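Local coordinates for protein 24-sterol C-methyltransferase (Haloferax volcanii, PDB 6F5Z) that probably transfers methyl groups from S-adenosylmethionine, as a putative class I methyltransferase that forms a holoenzyme with the activator protein Trm112, at residues Asn141-Glu144 and Glu145-His148; His165-Tyr168 and Arg169-Phe172; Glu207-Val210 and Glu211-Thr215. All blocks are in the same frame, centred on the assembly; numbering follows the deposited sequence.

Leaving strand 134-140 in the C-terminal part of a Rossmann-like methyltransferase fold, the chain enters contact 1, where residues 141-148 fold round a beta turn. A loop then leads to helix 165-174, which carries contact 2, and strand 178-185 follows. Contact 3 lies on helix 206-216, just before strand 218-224. The three come in series, and none nests in or crosses another. Contact 1 is the hub: Glu145 and Tyr143 meet His165 of contact 2, while Asn141, Asn146 and His148 pack against Arg212, Glu211 and Ala208 of contact 3. Contacts 2 and 3 stay about 8 Å apart at their nearest atoms.

Contact 1 of 3, residues Asn141-Glu144 and Glu145-His148; sequences NYYE and ENVH
Glu145 follows directly on Glu144 at the corner of a type I beta turn running from Tyr143 to Asn146, in the loop after strand 134-140. Its chain bends at chi2 (89°), bringing OE1 to the edge of the Tyr143 ring, in the ring plane and 3.8 Å from Tyr143 CD2. The other oxygen, OE2, accepts the backbone N-H of His165 at the start of the next helix.

Asn146 does most of the work. Its backbone N closes the turn on Tyr143 O at 3.1 Å, the donor standing above the carbonyl plane. Its CB lies over one face of the Tyr143 ring, 3.7 Å from the centroid, in a CH-pi contact. With CG anti to the backbone N (chi1 179°), the amide reaches back across the turn, and ND2 gives a hydrogen bond of 2.8 Å to Asn141 O, almost in line with that carbonyl. The Tyr143 hydroxyl is bonded to Gly217 O, at the far end of the ring.

Two residues on, His148 has more than one conformer; in the one modelled here ND1 donates to Asn146 OD1 over 2.8 Å, and both ends of the amide are engaged. The bond to Asn141 O needs a donor, which sets the orientation of the buried amide; ND1 would be protonated in this conformer of His148.

Contact 2 of 3, residues His165-Tyr168 and Arg169-Phe172; sequences HAEY and REAF
His165 O accepts the backbone N-H of Arg169 at 3.1 Å, and three more i to i+4 bonds, ending with Phe172 N to Tyr168 O, make residues 165-172 two regular turns of alpha-helix. This is helix 165-174, packed on the sheet of the Rossmann-like methyltransferase fold.

On the flank facing a second subunit, Arg169 folds back along the preceding turn. Its chain bends at chi3 (-54°), which lays one guanidinium face over Ala166 CA, 3.8 Å from Arg169 CZ. NH1 also comes within 3.9 Å of His165 CB and bonds to Gln182 OE1, while NE forms a salt bridge with Glu37 of the second subunit. Cut back to alanine, this position is likely to leave that Glu37 without its positive mate and Gln182 OE1 without this donor, and to uncover the backbone at Ala166.

Glu170 extends past Ala166, its CG 3.2 Å from Ala166 O. Nearby, Glu167 turns to the start of the helix, where OE1 accepts the N-H of Ser164.

Tyr168 and Phe172, one turn apart, face the sheet: both meet Cys138 and Thr221, and Phe172 also packs against Leu123 of helix 119-129. Between themselves they touch lightly, Phe172 CE1 reaching the edge of the Tyr168 ring near its plane, 4.2 Å from Tyr168 CD1. Closer in, Phe172 CD1 lies 3.2 Å from Tyr168 O.

Contact 3 of 3, residues Glu207-Val210 and Glu211-Thr215; sequences EAMV and ERYRT
Met209 and Tyr213 meet one turn apart on helix 206-216, an alpha-helix that widens into a pi-type turn at residues 211-215, shortly before strand 218-224.

The backbone bonds record the change. Glu211, Arg212 and Tyr213 donate in regular i to i+4 fashion, the last to Met209 O at 3.1 Å. Val210 O then takes two donors: a short bond of 2.7 Å from Arg214 N and a weak one of 3.4 Å from Thr215 N, the i+5 pairing of the wider turn.

Apolar packing lies along the flank. Met209 is extended, with CG anti to the backbone N (chi1 -168°), and this methylene touches the Tyr213 ring at its edge, in the ring plane, 3.8 Å from Tyr213 CD2. Val210 CG1 meets Arg214 CB at 4.1 Å, the two side chains crossing at about a right angle.

Among the charged groups, Arg214 turns its guanidinium away from the preceding turn, and NH1 bonds to the backbone oxygens of Asp187 and Ile190. Arg212 bends at chi2 and passes over the neighbouring tyrosine: its CG sits above the centre of one face of the Tyr213 ring, 3.5 Å from the plane, and Tyr213 CE1 lies over the centre of the Arg212 guanidinium.

Contact 1 of 3, residues Asn141-Glu144 and Glu145-His148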
loop_
_atom_site.group_PDB
_atom_site.type_symbol
_atom_site.label_atom_id
_atom_site.label_comp_id
_atom_site.label_asym_id
_atom_site.label_seq_id
_atom_site.Cartn_x
_atom_site.Cartn_y
_atom_site.Cartn_z
ATOM N N ASN B 141 -16.417 3.755 -4.861
ATOM C CA ASN B 141 -17.289 2.713 -5.390
ATOM C C ASN B 141 -17.776 3.028 -6.798
ATOM O O ASN B 141 -18.322 2.135 -7.439
ATOM C CB ASN B 141 -18.496 2.449 -4.453
ATOM C CG ASN B 141 -18.057 1.837 -3.151
ATOM O OD1 ASN B 141 -16.972 1.295 -3.067
ATOM N ND2 ASN B 141 -18.856 1.932 -2.101
ATOM N N TYR B 142 -17.571 4.266 -7.272
ATOM C CA TYR B 142 -17.978 4.690 -8.607
ATOM C C TYR B 142 -16.693 4.710 -9.444
ATOM O O TYR B 142 -15.841 5.581 -9.230
ATOM C CB TYR B 142 -18.611 6.082 -8.541
ATOM C CG TYR B 142 -19.025 6.628 -9.890
ATOM C CD1 TYR B 142 -20.151 6.132 -10.551
ATOM C CD2 TYR B 142 -18.309 7.647 -10.491
ATOM C CE1 TYR B 142 -20.564 6.662 -11.777
ATOM C CE2 TYR B 142 -18.727 8.210 -11.699
ATOM C CZ TYR B 142 -19.844 7.701 -12.343
ATOM O OH TYR B 142 -20.254 8.261 -13.535
ATOM N N TYR B 143 -16.536 3.734 -10.359
ATOM C CA TYR B 143 -15.347 3.616 -11.175
ATOM C C TYR B 143 -15.679 2.749 -12.376
ATOM O O TYR B 143 -16.692 2.030 -12.353
ATOM C CB TYR B 143 -14.128 3.136 -10.353
ATOM C CG TYR B 143 -14.309 1.792 -9.691
ATOM C CD1 TYR B 143 -14.858 1.690 -8.414
ATOM C CD2 TYR B 143 -13.918 0.623 -10.336
ATOM C CE1 TYR B 143 -15.038 0.453 -7.801
ATOM C CE2 TYR B 143 -14.088 -0.627 -9.729
ATOM C CZ TYR B 143 -14.643 -0.699 -8.454
ATOM O OH TYR B 143 -14.832 -1.922 -7.836
ATOM N N GLU B 144 -14.844 2.815 -13.423
ATOM C CA GLU B 144 -15.195 2.196 -14.697
ATOM C C GLU B 144 -15.514 0.711 -14.627
ATOM O O GLU B 144 -16.543 0.283 -15.178
ATOM C CB GLU B 144 -14.101 2.441 -15.754
ATOM C CG GLU B 144 -14.570 2.145 -17.183
ATOM C CD GLU B 144 -15.648 3.105 -17.644
ATOM O OE1 GLU B 144 -15.658 4.277 -17.199
ATOM O OE2 GLU B 144 -16.429 2.698 -18.534
ATOM N N GLU B 145 -14.651 -0.070 -13.984
ATOM C CA GLU B 145 -14.813 -1.518 -13.948
ATOM C C GLU B 145 -16.078 -1.944 -13.181
ATOM O O GLU B 145 -16.579 -3.058 -13.428
ATOM C CB GLU B 145 -13.563 -2.185 -13.351
ATOM C CG GLU B 145 -12.337 -2.066 -14.253
ATOM C CD GLU B 145 -11.482 -0.822 -14.040
ATOM O OE1 GLU B 145 -11.997 0.197 -13.534
ATOM O OE2 GLU B 145 -10.287 -0.874 -14.389
ATOM N N ASN B 146 -16.578 -1.097 -12.255
ATOM C CA ASN B 146 -17.785 -1.466 -11.486
ATOM C C ASN B 146 -18.984 -1.078 -12.360
ATOM O O ASN B 146 -19.540 0.007 -12.248
ATOM C CB ASN B 146 -17.799 -0.797 -10.115
ATOM C CG ASN B 146 -19.033 -1.125 -9.309
ATOM O OD1 ASN B 146 -19.814 -2.030 -9.660
ATOM N ND2 ASN B 146 -19.263 -0.355 -8.252
ATOM N N VAL B 147 -19.350 -1.991 -13.277
ATOM C CA VAL B 147 -20.353 -1.692 -14.297
ATOM C C VAL B 147 -21.700 -1.256 -13.678
ATOM O O VAL B 147 -22.357 -0.362 -14.219
ATOM C CB VAL B 147 -20.480 -2.839 -15.336
ATOM C CG1 VAL B 147 -20.743 -4.182 -14.670
ATOM C CG2 VAL B 147 -21.525 -2.533 -16.415
ATOM N N HIS B 148 -22.053 -1.837 -12.519
ATOM C CA HIS B 148 -23.275 -1.546 -11.775
ATOM C C HIS B 148 -23.340 -0.094 -11.276
ATOM O O HIS B 148 -24.417 0.410 -10.944
ATOM C CB HIS B 148 -23.364 -2.501 -10.576
ATOM C CG HIS B 148 -22.783 -3.853 -10.835
ATOM N ND1 HIS B 148 -21.432 -4.095 -10.677
ATOM C CD2 HIS B 148 -23.382 -4.988 -11.273
ATOM C CE1 HIS B 148 -21.263 -5.373 -10.986
ATOM N NE2 HIS B 148 -22.406 -5.956 -11.329
#

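Contact 2 of 3, residues His165-Tyr168 and Arg169-Phe172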
loop_
_atom_site.group_PDB
_atom_site.type_symbol
_atom_site.label_atom_id
_atom_site.label_comp_id
_atom_site.label_asym_id
_atom_site.label_seq_id
_atom_site.Cartn_x
_atom_site.Cartn_y
_atom_site.Cartn_z
ATOM N N HIS B 165 -9.355 1.725 -13.054
ATOM C CA HIS B 165 -8.224 1.525 -12.137
ATOM C C HIS B 165 -6.974 2.206 -12.761
ATOM O O HIS B 165 -6.244 2.941 -12.081
ATOM C CB HIS B 165 -7.912 0.030 -11.991
ATOM C CG HIS B 165 -8.868 -0.753 -11.148
ATOM N ND1 HIS B 165 -8.404 -1.785 -10.324
ATOM C CD2 HIS B 165 -10.200 -0.632 -10.973
ATOM C CE1 HIS B 165 -9.484 -2.298 -9.740
ATOM N NE2 HIS B 165 -10.592 -1.666 -10.117
ATOM N N ALA B 166 -6.730 1.956 -14.070
ATOM C CA ALA B 166 -5.547 2.545 -14.735
ATOM C C ALA B 166 -5.584 4.063 -14.751
ATOM O O ALA B 166 -4.559 4.728 -14.533
ATOM C CB ALA B 166 -5.396 1.984 -16.151
ATOM N N GLU B 167 -6.758 4.636 -14.993
ATOM C CA GLU B 167 -6.864 6.098 -14.994
ATOM C C GLU B 167 -6.568 6.716 -13.632
ATOM O O GLU B 167 -5.994 7.812 -13.556
ATOM C CB GLU B 167 -8.229 6.544 -15.503
ATOM C CG GLU B 167 -8.314 6.421 -17.026
ATOM C CD GLU B 167 -9.713 6.542 -17.601
ATOM O OE1 GLU B 167 -10.686 6.108 -16.943
ATOM O OE2 GLU B 167 -9.826 7.021 -18.753
ATOM N N TYR B 168 -6.959 6.029 -12.527
ATOM C CA TYR B 168 -6.626 6.540 -11.192
ATOM C C TYR B 168 -5.100 6.488 -11.011
ATOM O O TYR B 168 -4.527 7.453 -10.529
ATOM C CB TYR B 168 -7.266 5.659 -10.100
ATOM C CG TYR B 168 -8.618 6.189 -9.684
ATOM C CD1 TYR B 168 -8.729 7.197 -8.725
ATOM C CD2 TYR B 168 -9.798 5.707 -10.264
ATOM C CE1 TYR B 168 -9.967 7.734 -8.376
ATOM C CE2 TYR B 168 -11.047 6.215 -9.887
ATOM C CZ TYR B 168 -11.122 7.256 -8.976
ATOM O OH TYR B 168 -12.329 7.808 -8.641
ATOM N N ARG B 169 -4.428 5.417 -11.469
ATOM C CA ARG B 169 -2.965 5.361 -11.293
ATOM C C ARG B 169 -2.288 6.464 -12.116
ATOM O O ARG B 169 -1.380 7.142 -11.618
ATOM C CB ARG B 169 -2.406 3.980 -11.694
ATOM C CG ARG B 169 -3.009 2.831 -10.890
ATOM C CD ARG B 169 -2.210 1.516 -10.976
ATOM N NE ARG B 169 -1.966 1.082 -12.354
ATOM C CZ ARG B 169 -2.836 0.379 -13.078
ATOM N NH1 ARG B 169 -4.047 0.095 -12.593
ATOM N NH2 ARG B 169 -2.517 -0.025 -14.305
ATOM N N GLU B 170 -2.747 6.635 -13.373
ATOM C CA GLU B 170 -2.168 7.648 -14.240
ATOM C C GLU B 170 -2.389 9.041 -13.670
ATOM O O GLU B 170 -1.471 9.859 -13.681
ATOM C CB GLU B 170 -2.788 7.549 -15.646
ATOM C CG GLU B 170 -2.460 6.248 -16.378
ATOM C CD GLU B 170 -3.380 5.848 -17.528
ATOM O OE1 GLU B 170 -4.273 6.642 -17.902
ATOM O OE2 GLU B 170 -3.213 4.723 -18.052
ATOM N N ALA B 171 -3.607 9.326 -13.148
ATOM C CA ALA B 171 -3.890 10.666 -12.614
ATOM C C ALA B 171 -3.030 10.921 -11.373
ATOM O O ALA B 171 -2.582 12.050 -11.163
ATOM C CB ALA B 171 -5.358 10.764 -12.230
ATOM N N PHE B 172 -2.838 9.904 -10.508
ATOM C CA PHE B 172 -2.007 10.113 -9.324
ATOM C C PHE B 172 -0.589 10.481 -9.758
ATOM O O PHE B 172 -0.049 11.460 -9.264
ATOM C CB PHE B 172 -1.938 8.820 -8.508
ATOM C CG PHE B 172 -3.022 8.667 -7.461
ATOM C CD1 PHE B 172 -4.337 9.011 -7.746
ATOM C CD2 PHE B 172 -2.738 8.088 -6.235
ATOM C CE1 PHE B 172 -5.364 8.805 -6.793
ATOM C CE2 PHE B 172 -3.744 7.938 -5.267
ATOM C CZ PHE B 172 -5.044 8.267 -5.562
#

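Contact 3 of 3, residues Glu207-Val210 and Glu211-Thr215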
loop_
_atom_site.group_PDB
_atom_site.type_symbol
_atom_site.label_atom_id
_atom_site.label_comp_id
_atom_site.label_asym_id
_atom_site.label_seq_id
_atom_site.Cartn_x
_atom_site.Cartn_y
_atom_site.Cartn_z
ATOM N N GLU B 207 -26.349 -12.950 -9.523
ATOM C CA GLU B 207 -24.991 -12.918 -10.084
ATOM C C GLU B 207 -24.455 -11.487 -10.121
ATOM O O GLU B 207 -23.271 -11.258 -9.859
ATOM C CB GLU B 207 -24.952 -13.484 -11.530
ATOM C CG GLU B 207 -25.095 -14.992 -11.632
ATOM C CD GLU B 207 -26.507 -15.557 -11.722
ATOM O OE1 GLU B 207 -27.468 -14.909 -11.235
ATOM O OE2 GLU B 207 -26.619 -16.731 -12.147
ATOM N N ALA B 208 -25.330 -10.528 -10.486
ATOM C CA ALA B 208 -24.884 -9.131 -10.577
ATOM C C ALA B 208 -24.574 -8.564 -9.199
ATOM O O ALA B 208 -23.580 -7.843 -9.034
ATOM C CB ALA B 208 -25.969 -8.294 -11.270
ATOM N N MET B 209 -25.381 -8.911 -8.203
ATOM C CA MET B 209 -25.152 -8.424 -6.841
ATOM C C MET B 209 -23.846 -9.014 -6.301
ATOM O O MET B 209 -23.049 -8.300 -5.676
ATOM C CB MET B 209 -26.335 -8.781 -5.932
ATOM C CG MET B 209 -26.270 -8.046 -4.626
ATOM S SD MET B 209 -27.763 -8.374 -3.650
ATOM C CE MET B 209 -27.473 -7.180 -2.292
ATOM N N VAL B 210 -23.615 -10.318 -6.536
ATOM C CA VAL B 210 -22.387 -10.961 -6.050
ATOM C C VAL B 210 -21.201 -10.272 -6.724
ATOM O O VAL B 210 -20.231 -9.955 -6.042
ATOM C CB VAL B 210 -22.383 -12.483 -6.349
ATOM C CG1 VAL B 210 -21.009 -13.098 -6.094
ATOM C CG2 VAL B 210 -23.434 -13.190 -5.512
ATOM N N GLU B 211 -21.269 -10.038 -8.041
ATOM C CA GLU B 211 -20.173 -9.399 -8.773
ATOM C C GLU B 211 -19.900 -8.003 -8.197
ATOM O O GLU B 211 -18.748 -7.669 -7.912
ATOM C CB GLU B 211 -20.511 -9.324 -10.270
ATOM C CG GLU B 211 -19.354 -8.829 -11.100
ATOM C CD GLU B 211 -19.723 -8.737 -12.567
ATOM O OE1 GLU B 211 -20.721 -8.053 -12.895
ATOM O OE2 GLU B 211 -19.040 -9.399 -13.377
ATOM N N ARG B 212 -20.950 -7.224 -7.943
ATOM C CA ARG B 212 -20.804 -5.870 -7.401
ATOM C C ARG B 212 -20.029 -5.880 -6.078
ATOM O O ARG B 212 -19.087 -5.098 -5.890
ATOM C CB ARG B 212 -22.179 -5.185 -7.178
ATOM C CG ARG B 212 -22.142 -3.940 -6.269
ATOM C CD ARG B 212 -21.326 -2.798 -6.879
ATOM N NE ARG B 212 -21.314 -1.687 -5.928
ATOM C CZ ARG B 212 -20.418 -1.558 -4.945
ATOM N NH1 ARG B 212 -19.437 -2.444 -4.808
ATOM N NH2 ARG B 212 -20.515 -0.554 -4.080
ATOM N N TYR B 213 -20.471 -6.728 -5.145
ATOM C CA TYR B 213 -19.939 -6.654 -3.789
ATOM C C TYR B 213 -18.800 -7.592 -3.480
ATOM O O TYR B 213 -17.890 -7.183 -2.751
ATOM C CB TYR B 213 -21.089 -6.824 -2.762
ATOM C CG TYR B 213 -22.087 -5.677 -2.832
ATOM C CD1 TYR B 213 -21.734 -4.393 -2.430
ATOM C CD2 TYR B 213 -23.391 -5.879 -3.287
ATOM C CE1 TYR B 213 -22.623 -3.326 -2.542
ATOM C CE2 TYR B 213 -24.292 -4.815 -3.386
ATOM C CZ TYR B 213 -23.906 -3.545 -2.999
ATOM O OH TYR B 213 -24.774 -2.478 -3.070
ATOM N N ARG B 214 -18.887 -8.864 -3.915
ATOM C CA ARG B 214 -17.852 -9.840 -3.554
ATOM C C ARG B 214 -16.692 -9.785 -4.525
ATOM O O ARG B 214 -15.576 -10.109 -4.101
ATOM C CB ARG B 214 -18.436 -11.280 -3.492
ATOM C CG ARG B 214 -19.669 -11.446 -2.582
ATOM C CD ARG B 214 -19.457 -11.076 -1.116
ATOM N NE ARG B 214 -20.493 -11.679 -0.287
ATOM C CZ ARG B 214 -21.486 -11.025 0.322
ATOM N NH1 ARG B 214 -21.560 -9.692 0.258
ATOM N NH2 ARG B 214 -22.421 -11.700 0.988
ATOM N N THR B 215 -16.912 -9.371 -5.796
ATOM C CA THR B 215 -15.854 -9.384 -6.806
ATOM C C THR B 215 -15.237 -8.012 -7.000
ATOM O O THR B 215 -14.022 -7.883 -6.859
ATOM C CB THR B 215 -16.384 -9.979 -8.123
ATOM O OG1 THR B 215 -16.895 -11.293 -7.877
ATOM C CG2 THR B 215 -15.324 -10.060 -9.207
#